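Local coordinates for protein rubisco operon transcriptional regulator (PDB 5Y2W) that acts as a LysR-type transcriptional repressor that probably links carbon and nitrogen signalling, binding 2-phosphoglycolate in its regulatory domain, at residues A122-F127 and E180-R185; N58-L62 and K195-T201; Y76-L80 and L208-T212; F110-E114 and G141-I146. All blocks are in the same frame, centred on the assembly; numbering follows the deposited sequence.

Contact 1 (A122-F127 and E180-R185). With PGA (2-phosphoglycolic acid), chain B.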
loop_
_atom_site.group_PDB
_atom_site.type_symbol
_atom_site.label_atom_id
_atom_site.label_comp_id
_atom_site.label_asym_id
_atom_site.label_seq_id
_atom_site.Cartn_x
_atom_site.Cartn_y
_atom_site.Cartn_z
ATOM N N ALA A 122 -9.946 13.870 -7.976
ATOM C CA ALA A 122 -9.623 15.278 -7.711
ATOM C C ALA A 122 -8.600 15.876 -8.726
ATOM O O ALA A 122 -8.702 17.032 -9.148
ATOM C CB ALA A 122 -9.061 15.401 -6.300
ATOM N N VAL A 123 -7.617 15.086 -9.139
ATOM C CA VAL A 123 -6.651 15.596 -10.106
ATOM C C VAL A 123 -7.394 15.790 -11.403
ATOM O O VAL A 123 -7.275 16.821 -12.029
ATOM C CB VAL A 123 -5.487 14.631 -10.310
ATOM C CG1 VAL A 123 -4.618 15.035 -11.499
ATOM C CG2 VAL A 123 -4.670 14.533 -9.035
ATOM N N GLN A 124 -8.144 14.791 -11.825
ATOM C CA GLN A 124 -8.914 14.948 -13.079
ATOM C C GLN A 124 -9.832 16.153 -13.065
ATOM O O GLN A 124 -9.947 16.864 -14.058
ATOM C CB GLN A 124 -9.751 13.757 -13.355
ATOM C CG GLN A 124 -8.891 12.575 -13.770
ATOM C CD GLN A 124 -9.664 11.276 -13.741
ATOM O OE1 GLN A 124 -10.566 11.080 -12.934
ATOM N NE2 GLN A 124 -9.313 10.397 -14.609
ATOM N N ASN A 125 -10.454 16.417 -11.937
ATOM C CA ASN A 125 -11.372 17.559 -11.902
ATOM C C ASN A 125 -10.640 18.820 -11.959
ATOM O O ASN A 125 -11.045 19.741 -12.639
ATOM C CB ASN A 125 -12.249 17.512 -10.679
ATOM C CG ASN A 125 -13.270 16.431 -10.821
ATOM O OD1 ASN A 125 -13.573 16.078 -11.932
ATOM N ND2 ASN A 125 -13.740 15.844 -9.723
ATOM N N LEU A 126 -9.523 18.867 -11.262
ATOM C CA LEU A 126 -8.730 20.071 -11.283
ATOM C C LEU A 126 -8.195 20.362 -12.705
ATOM O O LEU A 126 -8.283 21.506 -13.186
ATOM C CB LEU A 126 -7.611 19.977 -10.277
ATOM C CG LEU A 126 -6.706 21.231 -10.251
ATOM C CD1 LEU A 126 -7.449 22.383 -9.539
ATOM C CD2 LEU A 126 -5.362 20.943 -9.587
ATOM N N PHE A 127 -7.648 19.348 -13.368
ATOM C CA PHE A 127 -7.099 19.522 -14.735
ATOM C C PHE A 127 -8.169 19.897 -15.769
ATOM O O PHE A 127 -7.930 20.743 -16.619
ATOM C CB PHE A 127 -6.339 18.255 -15.188
ATOM C CG PHE A 127 -5.073 18.003 -14.414
ATOM C CD1 PHE A 127 -4.557 18.955 -13.566
ATOM C CD2 PHE A 127 -4.365 16.848 -14.607
ATOM C CE1 PHE A 127 -3.375 18.731 -12.897
ATOM C CE2 PHE A 127 -3.192 16.606 -13.924
ATOM C CZ PHE A 127 -2.706 17.535 -13.068
ATOM N N GLU A 180 -2.601 26.482 -7.831
ATOM C CA GLU A 180 -3.785 25.697 -7.551
ATOM C C GLU A 180 -3.450 24.534 -6.655
ATOM O O GLU A 180 -4.327 23.765 -6.316
ATOM C CB GLU A 180 -4.480 25.214 -8.827
ATOM C CG GLU A 180 -4.728 26.310 -9.857
ATOM C CD GLU A 180 -5.525 27.516 -9.325
ATOM O OE1 GLU A 180 -5.439 28.588 -9.955
ATOM O OE2 GLU A 180 -6.229 27.403 -8.294
ATOM N N PHE A 181 -2.184 24.399 -6.260
ATOM C CA PHE A 181 -1.823 23.373 -5.329
ATOM C C PHE A 181 -1.442 24.026 -4.037
ATOM O O PHE A 181 -0.964 25.123 -4.064
ATOM C CB PHE A 181 -0.689 22.508 -5.897
ATOM C CG PHE A 181 -1.187 21.541 -6.924
ATOM C CD1 PHE A 181 -1.319 21.925 -8.259
ATOM C CD2 PHE A 181 -1.593 20.276 -6.534
ATOM C CE1 PHE A 181 -1.789 21.054 -9.190
ATOM C CE2 PHE A 181 -2.096 19.399 -7.463
ATOM C CZ PHE A 181 -2.220 19.786 -8.791
ATOM N N PRO A 182 -1.607 23.324 -2.908
ATOM C CA PRO A 182 -2.148 21.982 -2.753
ATOM C C PRO A 182 -3.605 21.905 -3.018
ATOM O O PRO A 182 -4.304 22.890 -2.908
ATOM C CB PRO A 182 -1.896 21.652 -1.274
ATOM C CG PRO A 182 -1.769 22.975 -0.628
ATOM C CD PRO A 182 -1.090 23.854 -1.631
ATOM N N ILE A 183 -4.079 20.738 -3.421
ATOM C CA ILE A 183 -5.497 20.574 -3.530
ATOM C C ILE A 183 -5.957 20.469 -2.096
ATOM O O ILE A 183 -5.495 19.584 -1.340
ATOM C CB ILE A 183 -5.905 19.340 -4.316
ATOM C CG1 ILE A 183 -5.353 19.494 -5.754
ATOM C CG2 ILE A 183 -7.450 19.167 -4.273
ATOM C CD1 ILE A 183 -5.878 18.495 -6.765
ATOM N N LYS A 184 -6.793 21.411 -1.697
ATOM C CA LYS A 184 -7.254 21.465 -0.281
ATOM C C LYS A 184 -8.288 20.350 -0.002
ATOM O O LYS A 184 -9.249 20.198 -0.691
ATOM C CB LYS A 184 -7.864 22.819 0.029
ATOM C CG LYS A 184 -6.829 23.937 0.128
ATOM C CD LYS A 184 -7.507 25.312 0.144
ATOM C CE LYS A 184 -6.537 26.434 -0.167
ATOM N NZ LYS A 184 -6.119 26.404 -1.604
ATOM N N ARG A 185 -8.016 19.513 0.961
ATOM C CA ARG A 185 -8.811 18.305 1.122
ATOM C C ARG A 185 -8.605 17.904 2.563
ATOM O O ARG A 185 -7.645 18.315 3.204
ATOM C CB ARG A 185 -8.280 17.319 0.097
ATOM C CG ARG A 185 -8.839 15.943 0.023
ATOM C CD ARG A 185 -8.011 15.204 -1.049
ATOM N NE ARG A 185 -8.390 13.802 -1.294
ATOM C CZ ARG A 185 -9.433 13.423 -2.033
ATOM N NH1 ARG A 185 -10.159 14.334 -2.632
ATOM N NH2 ARG A 185 -9.705 12.133 -2.231
HETATM P P PGA B . -7.573 7.307 -2.701
HETATM O O1P PGA B . -7.752 8.360 -1.488
HETATM O O2P PGA B . -6.852 6.134 -2.125
HETATM O O3P PGA B . -6.801 8.098 -3.770
HETATM O O4P PGA B . -8.957 6.857 -2.989
HETATM C C2 PGA B . -6.739 8.885 -0.657
HETATM C C1 PGA B . -6.899 10.379 -0.408
HETATM O O1 PGA B . -6.050 10.980 0.322
HETATM O O2 PGA B . -7.873 10.953 -0.939
#
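Helix 122-127 runs beside the loop 180-185, with Ala122 CA 7.9 Å from Ile183 CA and, a turn further on, Leu126 CA 8.4 Å from Glu180 CA. No hydrogen bond spans the gap, and side chains fill it. Leu126 does most of the work: with CG anti to the backbone N (chi1 179°), its branch reaches across to the loop. CD2 meets the Phe181 ring obliquely at its far end, 3.4 Å from CZ, and the same methyl lies 3.8 Å from Ile183 CD1. The other branch, Leu126 CD1, meets Glu180 CB at 4.2 Å. Deeper in, Phe127 CE1 approaches the edge of the Phe181 ring, close to its plane, while Val123 CG1 lies over a face of the Phe127 ring. Ile183 CD1 ends 4.0 Å from Ala122 O, on the helix backbone.

The loop is one of the connections between the two lobes of this periplasmic-binding-protein-like fold, and the backbone of Ile183 and Arg185 pairs with Leu84 and Asn82 of strand 81-89. A cis peptide before Pro182 bends the chain ahead of that pairing.

Arg185 takes the contact into the ligand pocket. Its chain is extended from CG to NE and passes Ala122, whose CB is 4.0 Å from Arg185 NH1. NE and NH2 both donate to one carboxylate oxygen of 2-phosphoglycolate, which lies at the guanidinium edge near its plane. The bond from Arg185 NE to O2 of the ligand is 2.9 Å long. Asn82 and Thr119 are among the other residues that hydrogen-bond the ligand.

Contact 2 (N58-L62 and K195-T201)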
loop_
_atom_site.group_PDB
_atom_site.type_symbol
_atom_site.label_atom_id
_atom_site.label_comp_id
_atom_site.label_asym_id
_atom_site.label_seq_id
_atom_site.Cartn_x
_atom_site.Cartn_y
_atom_site.Cartn_z
ATOM N N ASN A 58 -22.258 -2.139 4.935
ATOM C CA ASN A 58 -22.074 -1.859 6.372
ATOM C C ASN A 58 -20.948 -2.630 7.086
ATOM O O ASN A 58 -21.138 -3.100 8.209
ATOM C CB ASN A 58 -23.397 -2.119 7.081
ATOM C CG ASN A 58 -23.319 -1.862 8.575
ATOM O OD1 ASN A 58 -22.730 -0.889 9.040
ATOM N ND2 ASN A 58 -23.884 -2.760 9.324
ATOM N N GLU A 59 -19.767 -2.730 6.460
ATOM C CA GLU A 59 -18.732 -3.679 6.934
ATOM C C GLU A 59 -17.959 -3.252 8.182
ATOM O O GLU A 59 -17.467 -4.079 8.948
ATOM C CB GLU A 59 -17.786 -4.055 5.793
ATOM C CG GLU A 59 -18.515 -4.763 4.658
ATOM C CD GLU A 59 -17.576 -5.330 3.613
ATOM O OE1 GLU A 59 -16.722 -6.147 3.993
ATOM O OE2 GLU A 59 -17.677 -4.968 2.416
ATOM N N ASP A 60 -17.900 -1.958 8.442
ATOM C CA ASP A 60 -17.002 -1.458 9.475
ATOM C C ASP A 60 -17.725 -0.544 10.432
ATOM O O ASP A 60 -18.825 -0.054 10.152
ATOM C CB ASP A 60 -15.851 -0.681 8.786
ATOM C CG ASP A 60 -15.099 -1.544 7.766
ATOM O OD1 ASP A 60 -14.355 -2.423 8.219
ATOM O OD2 ASP A 60 -15.303 -1.386 6.538
ATOM N N ASP A 61 -17.058 -0.287 11.539
ATOM C CA ASP A 61 -17.494 0.686 12.505
ATOM C C ASP A 61 -17.285 2.117 12.018
ATOM O O ASP A 61 -18.197 2.944 12.037
ATOM C CB ASP A 61 -16.697 0.448 13.784
ATOM C CG ASP A 61 -16.981 -0.921 14.375
ATOM O OD1 ASP A 61 -18.178 -1.246 14.503
ATOM O OD2 ASP A 61 -16.044 -1.696 14.653
ATOM N N LEU A 62 -16.061 2.394 11.572
ATOM C CA LEU A 62 -15.700 3.711 11.111
ATOM C C LEU A 62 -14.906 3.694 9.801
ATOM O O LEU A 62 -14.204 2.734 9.470
ATOM C CB LEU A 62 -14.904 4.427 12.185
ATOM C CG LEU A 62 -15.628 4.807 13.484
ATOM C CD1 LEU A 62 -14.575 5.300 14.486
ATOM C CD2 LEU A 62 -16.744 5.851 13.288
ATOM N N LYS A 195 -26.634 5.222 12.440
ATOM C CA LYS A 195 -25.979 4.075 13.071
ATOM C C LYS A 195 -25.635 4.321 14.558
ATOM O O LYS A 195 -24.859 5.221 14.919
ATOM C CB LYS A 195 -24.691 3.742 12.299
ATOM C CG LYS A 195 -23.854 2.578 12.821
ATOM C CD LYS A 195 -22.413 2.677 12.296
ATOM C CE LYS A 195 -21.540 1.480 12.683
ATOM N NZ LYS A 195 -22.122 0.164 12.254
ATOM N N GLN A 196 -26.228 3.493 15.411
ATOM C CA GLN A 196 -25.880 3.427 16.822
ATOM C C GLN A 196 -24.459 2.890 16.987
ATOM O O GLN A 196 -24.184 1.722 16.686
ATOM C CB GLN A 196 -26.878 2.493 17.515
ATOM C CG GLN A 196 -28.294 3.037 17.475
ATOM C CD GLN A 196 -28.328 4.450 18.035
ATOM O OE1 GLN A 196 -28.754 5.381 17.355
ATOM N NE2 GLN A 196 -27.786 4.631 19.244
ATOM N N LEU A 197 -23.552 3.732 17.458
ATOM C CA LEU A 197 -22.148 3.320 17.574
ATOM C C LEU A 197 -21.858 2.542 18.842
ATOM O O LEU A 197 -22.160 3.019 19.934
ATOM C CB LEU A 197 -21.206 4.534 17.571
ATOM C CG LEU A 197 -21.116 5.408 16.321
ATOM C CD1 LEU A 197 -20.082 6.494 16.578
ATOM C CD2 LEU A 197 -20.755 4.560 15.117
ATOM N N SER A 198 -21.176 1.404 18.693
ATOM C CA SER A 198 -20.585 0.673 19.827
ATOM C C SER A 198 -19.773 1.597 20.723
ATOM O O SER A 198 -19.287 2.646 20.295
ATOM C CB SER A 198 -19.696 -0.495 19.369
ATOM O OG SER A 198 -18.560 -0.030 18.633
ATOM N N VAL A 199 -19.653 1.196 21.982
ATOM C CA VAL A 199 -18.893 1.948 22.989
ATOM C C VAL A 199 -17.408 1.948 22.657
ATOM O O VAL A 199 -16.712 2.912 22.943
ATOM C CB VAL A 199 -19.155 1.359 24.420
ATOM C CG1 VAL A 199 -18.937 -0.162 24.461
ATOM C CG2 VAL A 199 -18.324 2.079 25.490
ATOM N N ILE A 200 -16.927 0.855 22.053
ATOM C CA ILE A 200 -15.516 0.755 21.619
ATOM C C ILE A 200 -15.268 1.794 20.512
ATOM O O ILE A 200 -14.392 2.660 20.630
ATOM C CB ILE A 200 -15.175 -0.635 21.040
ATOM C CG1 ILE A 200 -15.583 -1.768 21.981
ATOM C CG2 ILE A 200 -13.687 -0.706 20.741
ATOM C CD1 ILE A 200 -16.261 -2.929 21.256
ATOM N N THR A 201 -16.089 1.694 19.462
ATOM C CA THR A 201 -16.160 2.653 18.370
ATOM C C THR A 201 -16.288 4.097 18.856
ATOM O O THR A 201 -15.541 4.998 18.415
ATOM C CB THR A 201 -17.374 2.353 17.486
ATOM O OG1 THR A 201 -17.312 0.998 17.044
ATOM C CG2 THR A 201 -17.408 3.294 16.272
HETATM O O HOH W 1 -20.132 0.829 16.099
#
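The N-terminal end of helix 199-211 meets the chain just where it enters strand 62-65: Thr201, in the first turn, packs on Asp61 and Leu62. Its chi1 of -55° puts OG1 beside the backbone N and leaves CG2 anti to it, 3.6 Å from Leu62 CG, an apolar touch reinforced by both leucine methyls. OG1 lies against the carboxylate of Asp61, 3.3 Å from its CG, but the angle to Asp61 OD1 is too poor for a direct hydrogen bond. The model sets the Ser198 and Thr201 hydroxyls too close together, so details at OG1 are less sure.

A water makes the polar link instead. It donates to Asp61 OD1 and accepts from Ser198 N at 2.9 Å, with a less certain bond to Thr201 OG1. The second carboxylate oxygen, Asp61 OD2, accepts from the backbone N of Arg14 in strand 11-18. Ser198 occupies the N-cap position of the helix.

Lys195 reaches extended toward the loop until chi4 (56°) turns its amine aside. Its CE passes 3.7 Å from Asp61 O, and NZ makes a weak bond to Asn58 OD1 at 3.4 Å. Asn58 is the C-prime residue of the Schellman motif that ends helix 48-56, and Asp60 is salt-bridged to Arg54 of that helix. This is the helix-to-strand turn of a beta-alpha-beta crossover, in which helix 48-56 joins the parallel strands 39-46 and 62-65.

Contact 3 (Y76-L80 and L208-T212)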
loop_
_atom_site.group_PDB
_atom_site.type_symbol
_atom_site.label_atom_id
_atom_site.label_comp_id
_atom_site.label_asym_id
_atom_site.label_seq_id
_atom_site.Cartn_x
_atom_site.Cartn_y
_atom_site.Cartn_z
ATOM N N TYR A 76 -20.083 12.541 9.818
ATOM C CA TYR A 76 -18.640 12.684 9.853
ATOM C C TYR A 76 -18.086 13.980 10.359
ATOM O O TYR A 76 -18.723 15.035 10.274
ATOM C CB TYR A 76 -18.025 12.452 8.478
ATOM C CG TYR A 76 -18.632 13.211 7.342
ATOM C CD1 TYR A 76 -18.134 14.433 6.948
ATOM C CD2 TYR A 76 -19.652 12.669 6.604
ATOM C CE1 TYR A 76 -18.662 15.100 5.841
ATOM C CE2 TYR A 76 -20.193 13.326 5.522
ATOM C CZ TYR A 76 -19.684 14.542 5.131
ATOM O OH TYR A 76 -20.270 15.179 4.062
ATOM N N GLN A 77 -16.845 13.891 10.839
ATOM C CA GLN A 77 -16.120 15.071 11.265
ATOM C C GLN A 77 -14.767 15.144 10.608
ATOM O O GLN A 77 -14.088 14.120 10.546
ATOM C CB GLN A 77 -15.866 15.019 12.763
ATOM C CG GLN A 77 -17.111 14.718 13.566
ATOM C CD GLN A 77 -16.832 14.774 15.050
ATOM O OE1 GLN A 77 -16.377 15.788 15.553
ATOM N NE2 GLN A 77 -17.057 13.664 15.742
ATOM N N PRO A 78 -14.331 16.368 10.229
ATOM C CA PRO A 78 -12.957 16.519 9.798
ATOM C C PRO A 78 -12.066 16.473 11.006
ATOM O O PRO A 78 -12.436 16.987 12.042
ATOM C CB PRO A 78 -12.929 17.910 9.198
ATOM C CG PRO A 78 -13.944 18.692 10.013
ATOM C CD PRO A 78 -15.001 17.683 10.394
ATOM N N PHE A 79 -10.901 15.838 10.866
ATOM C CA PHE A 79 -9.907 15.765 11.939
ATOM C C PHE A 79 -8.487 16.131 11.505
ATOM O O PHE A 79 -7.658 16.364 12.345
ATOM C CB PHE A 79 -9.920 14.388 12.612
ATOM C CG PHE A 79 -9.496 13.248 11.717
ATOM C CD1 PHE A 79 -10.423 12.561 10.967
ATOM C CD2 PHE A 79 -8.154 12.854 11.670
ATOM C CE1 PHE A 79 -10.036 11.506 10.159
ATOM C CE2 PHE A 79 -7.758 11.795 10.871
ATOM C CZ PHE A 79 -8.686 11.124 10.105
ATOM N N LEU A 80 -8.218 16.252 10.207
ATOM C CA LEU A 80 -6.848 16.501 9.722
ATOM C C LEU A 80 -6.899 16.895 8.270
ATOM O O LEU A 80 -7.627 16.336 7.504
ATOM C CB LEU A 80 -5.948 15.224 9.932
ATOM C CG LEU A 80 -4.433 15.452 9.978
ATOM C CD1 LEU A 80 -3.996 16.471 11.021
ATOM C CD2 LEU A 80 -3.711 14.157 10.227
ATOM N N LEU A 208 -9.591 9.816 18.722
ATOM C CA LEU A 208 -9.106 10.402 17.459
ATOM C C LEU A 208 -9.303 11.902 17.450
ATOM O O LEU A 208 -8.360 12.664 17.180
ATOM C CB LEU A 208 -9.839 9.767 16.263
ATOM C CG LEU A 208 -9.458 10.242 14.846
ATOM C CD1 LEU A 208 -7.974 10.038 14.516
ATOM C CD2 LEU A 208 -10.297 9.500 13.836
ATOM N N MET A 209 -10.533 12.345 17.739
ATOM C CA MET A 209 -10.808 13.802 17.749
ATOM C C MET A 209 -9.935 14.527 18.736
ATOM O O MET A 209 -9.444 15.615 18.474
ATOM C CB MET A 209 -12.258 14.096 18.082
ATOM C CG MET A 209 -13.185 13.570 17.019
ATOM S SD MET A 209 -12.580 14.047 15.358
ATOM C CE MET A 209 -13.707 12.979 14.549
ATOM N N ALA A 210 -9.727 13.934 19.888
ATOM C CA ALA A 210 -8.979 14.658 20.899
ATOM C C ALA A 210 -7.539 14.759 20.499
ATOM O O ALA A 210 -6.971 15.823 20.547
ATOM C CB ALA A 210 -9.127 13.960 22.254
ATOM N N VAL A 211 -6.926 13.648 20.078
ATOM C CA VAL A 211 -5.468 13.697 19.821
ATOM C C VAL A 211 -5.102 14.543 18.602
ATOM O O VAL A 211 -3.967 15.072 18.501
ATOM C CB VAL A 211 -4.821 12.295 19.711
ATOM C CG1 VAL A 211 -5.009 11.557 21.024
ATOM C CG2 VAL A 211 -5.366 11.504 18.533
ATOM N N THR A 212 -6.053 14.700 17.678
ATOM C CA THR A 212 -5.769 15.457 16.467
ATOM C C THR A 212 -6.164 16.906 16.540
ATOM O O THR A 212 -6.066 17.601 15.515
ATOM C CB THR A 212 -6.438 14.810 15.239
ATOM O OG1 THR A 212 -7.855 14.688 15.451
ATOM C CG2 THR A 212 -5.826 13.419 15.029
#
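Leu208 faces the ring of Phe79 squarely. Its CD2 methyl stands 4.1 Å from the centroid of the Phe79 ring and only 8° off the normal, a CH-pi contact over the middle of the face, while CD1 lies over the same face beside Phe79 CD2. The ring is brought there by chi1 of 65°, which sets CG between the backbone N and carbonyl carbon.

Met209 goes to the root of the ring and on to Gln77, whose side chain it crosses obliquely. Bent at chi2 (-47°), it sets its SD 3.8 Å from Phe79 CB. The terminal methyl, Met209 CE, is 3.5 Å from Gln77 CB and also touches the amide end of the extended side chain.

Thr212, just past the helix, packs its CB against Phe79 O at 3.5 Å. Its hydroxyl turns back to donate to Leu208 O (2.7 Å from Thr212 OG1), and the backbone N of Thr212 reaches that oxygen from the opposite face of the carbonyl plane, so two bonds hold the helix end.

Strand 74-79, at the margin of the five-stranded sheet, pairs with strand 186-192 through Gln77 and Phe79, and helix 24-35 packs on Leu208 and Thr212 through Leu28 and Phe24.

Contact 4 (F110-E114 and G141-I146). With PGA (2-phosphoglycolic acid), chain B.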
loop_
_atom_site.group_PDB
_atom_site.type_symbol
_atom_site.label_atom_id
_atom_site.label_comp_id
_atom_site.label_asym_id
_atom_site.label_seq_id
_atom_site.Cartn_x
_atom_site.Cartn_y
_atom_site.Cartn_z
ATOM N N PHE A 110 2.866 12.148 -16.664
ATOM C CA PHE A 110 2.082 12.179 -15.427
ATOM C C PHE A 110 1.529 10.786 -15.101
ATOM O O PHE A 110 0.790 10.192 -15.897
ATOM C CB PHE A 110 0.941 13.155 -15.575
ATOM C CG PHE A 110 0.263 13.493 -14.284
ATOM C CD1 PHE A 110 -0.669 12.631 -13.736
ATOM C CD2 PHE A 110 0.563 14.662 -13.628
ATOM C CE1 PHE A 110 -1.284 12.929 -12.526
ATOM C CE2 PHE A 110 -0.034 14.980 -12.429
ATOM C CZ PHE A 110 -0.975 14.106 -11.878
ATOM N N ILE A 111 1.856 10.294 -13.915
ATOM C CA ILE A 111 1.458 8.970 -13.529
ATOM C C ILE A 111 0.176 9.067 -12.789
ATOM O O ILE A 111 0.078 9.838 -11.827
ATOM C CB ILE A 111 2.525 8.341 -12.622
ATOM C CG1 ILE A 111 3.901 8.343 -13.328
ATOM C CG2 ILE A 111 2.105 6.927 -12.224
ATOM C CD1 ILE A 111 5.078 8.543 -12.403
ATOM N N MET A 112 -0.794 8.262 -13.153
ATOM C CA MET A 112 -2.085 8.324 -12.475
ATOM C C MET A 112 -2.285 7.127 -11.538
ATOM O O MET A 112 -1.724 6.068 -11.732
ATOM C CB MET A 112 -3.202 8.284 -13.498
ATOM C CG MET A 112 -3.444 9.561 -14.267
ATOM S SD MET A 112 -4.463 10.785 -13.398
ATOM C CE MET A 112 -4.571 12.190 -14.516
ATOM N N ARG A 113 -3.069 7.321 -10.494
ATOM C CA ARG A 113 -3.581 6.250 -9.662
ATOM C C ARG A 113 -4.631 5.453 -10.464
ATOM O O ARG A 113 -5.090 5.910 -11.527
ATOM C CB ARG A 113 -4.266 6.869 -8.413
ATOM C CG ARG A 113 -3.318 7.366 -7.334
ATOM C CD ARG A 113 -2.756 6.255 -6.485
ATOM N NE ARG A 113 -3.863 5.494 -5.914
ATOM C CZ ARG A 113 -4.546 5.810 -4.813
ATOM N NH1 ARG A 113 -5.627 5.077 -4.497
ATOM N NH2 ARG A 113 -4.163 6.844 -4.049
ATOM N N GLU A 114 -5.003 4.282 -9.942
ATOM C CA GLU A 114 -6.111 3.435 -10.488
ATOM C C GLU A 114 -7.436 4.179 -10.466
ATOM O O GLU A 114 -7.636 5.077 -9.617
ATOM C CB GLU A 114 -6.241 2.147 -9.700
ATOM C CG GLU A 114 -6.929 2.221 -8.311
ATOM C CD GLU A 114 -6.101 2.919 -7.217
ATOM O OE1 GLU A 114 -6.661 3.089 -6.099
ATOM O OE2 GLU A 114 -4.920 3.339 -7.468
ATOM N N GLY A 141 -1.726 1.506 -9.387
ATOM C CA GLY A 141 -2.640 1.369 -8.270
ATOM C C GLY A 141 -2.073 1.368 -6.833
ATOM O O GLY A 141 -2.463 0.538 -6.005
ATOM N N SER A 142 -1.214 2.314 -6.502
ATOM C CA SER A 142 -0.664 2.393 -5.159
ATOM C C SER A 142 0.109 3.665 -5.091
ATOM O O SER A 142 0.830 3.995 -6.038
ATOM C CB SER A 142 0.291 1.230 -4.943
ATOM O OG SER A 142 1.305 1.520 -4.009
ATOM N N ASN A 143 -0.050 4.421 -4.012
ATOM C CA ASN A 143 0.817 5.581 -3.770
ATOM C C ASN A 143 2.301 5.243 -3.742
ATOM O O ASN A 143 3.139 6.051 -4.170
ATOM C CB ASN A 143 0.420 6.323 -2.499
ATOM C CG ASN A 143 -1.036 6.792 -2.531
ATOM O OD1 ASN A 143 -1.446 7.620 -3.362
ATOM N ND2 ASN A 143 -1.832 6.238 -1.631
ATOM N N GLU A 144 2.654 4.083 -3.221
ATOM C CA GLU A 144 4.071 3.774 -3.050
ATOM C C GLU A 144 4.597 3.490 -4.449
ATOM O O GLU A 144 5.647 3.911 -4.791
ATOM C CB GLU A 144 4.314 2.539 -2.182
ATOM C CG GLU A 144 3.246 2.309 -1.127
ATOM C CD GLU A 144 3.351 3.379 -0.094
ATOM O OE1 GLU A 144 4.537 3.573 0.288
ATOM O OE2 GLU A 144 2.313 4.040 0.283
ATOM N N ALA A 145 3.823 2.774 -5.253
ATOM C CA ALA A 145 4.223 2.458 -6.650
ATOM C C ALA A 145 4.514 3.736 -7.402
ATOM O O ALA A 145 5.510 3.796 -8.084
ATOM C CB ALA A 145 3.117 1.699 -7.347
ATOM N N ILE A 146 3.648 4.759 -7.221
ATOM C CA ILE A 146 3.826 5.994 -7.860
ATOM C C ILE A 146 5.063 6.716 -7.372
ATOM O O ILE A 146 5.815 7.262 -8.183
ATOM C CB ILE A 146 2.603 6.920 -7.727
ATOM C CG1 ILE A 146 1.433 6.332 -8.471
ATOM C CG2 ILE A 146 2.945 8.266 -8.322
ATOM C CD1 ILE A 146 0.139 7.095 -8.356
HETATM P P PGA B . -7.573 7.307 -2.701
HETATM O O1P PGA B . -7.752 8.360 -1.488
HETATM O O2P PGA B . -6.852 6.134 -2.125
HETATM O O3P PGA B . -6.801 8.098 -3.770
HETATM O O4P PGA B . -8.957 6.857 -2.989
HETATM C C2 PGA B . -6.739 8.885 -0.657
HETATM C C1 PGA B . -6.899 10.379 -0.408
HETATM O O1 PGA B . -6.050 10.980 0.322
HETATM O O2 PGA B . -7.873 10.953 -0.939
#
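Arg113 NH2 donates to Asn143 OD1 at 2.9 Å and, weakly, to O2P of the bound 2-phosphoglycolate. The bond to the amide is bent, entering tilted from the carbonyl plane, and the guanidinium and amide planes stand 89° apart. Arg113 NH1 makes the firmer phosphate bond, 2.9 Å to O2P of the ligand, which lies in plane at the guanidinium edge.

Glu114 takes the NE-NH1 edge side-on. Arg113 NE binds Glu114 OE2 at 2.9 Å and Arg113 NH1 binds Glu114 OE1 at 2.8 Å, both nearly straight and on the syn side of the carboxylate. This salt bridge fixes the rotation of the guanidinium, leaving it turned to the phosphate. Bends at chi2 and chi3 of Arg113 fold its chain over Ile146, whose CD1 meets Arg113 CD at 3.5 Å, crossing at about a right angle. Ile146 CG1 also packs on Ile111 CG2 at 3.9 Å.

Ser142 caps helix 143-151, its OG accepting from Ala145 N. Thr19, in the ligand pocket, accepts from Asn143 ND2 and positions the amide. Strands 138-140 and 157-160 pack on Ile146, helix 118-129 touches Arg113 through Thr119, and the backbone of Gly141 hydrogen-bonds the second subunit, whose Lys44 packs on Glu114.

In the fold
Contacts 1 and 4 belong to the lobe built round strand 81-89, and contacts 2 and 3 to the one built on the five-stranded sheet. Contact 4 is the buried one; the other three are partly buried, and contact 2 lies farthest from the chain's centre. Contacts 1 and 4 touch through Phe127 and Val123 against Phe110, and each sends an arginine to 2-phosphoglycolate: Arg185 to the carboxylate, Arg113 to the phosphate. Contacts 2 and 3 use opposite ends of helix 199-211, and the nearest atoms of the two contacts are about 6 Å apart. Their chemistry differs accordingly: water and weak polar links at the outlying N-terminal end, aromatic and sulfur packing toward the C-terminal end.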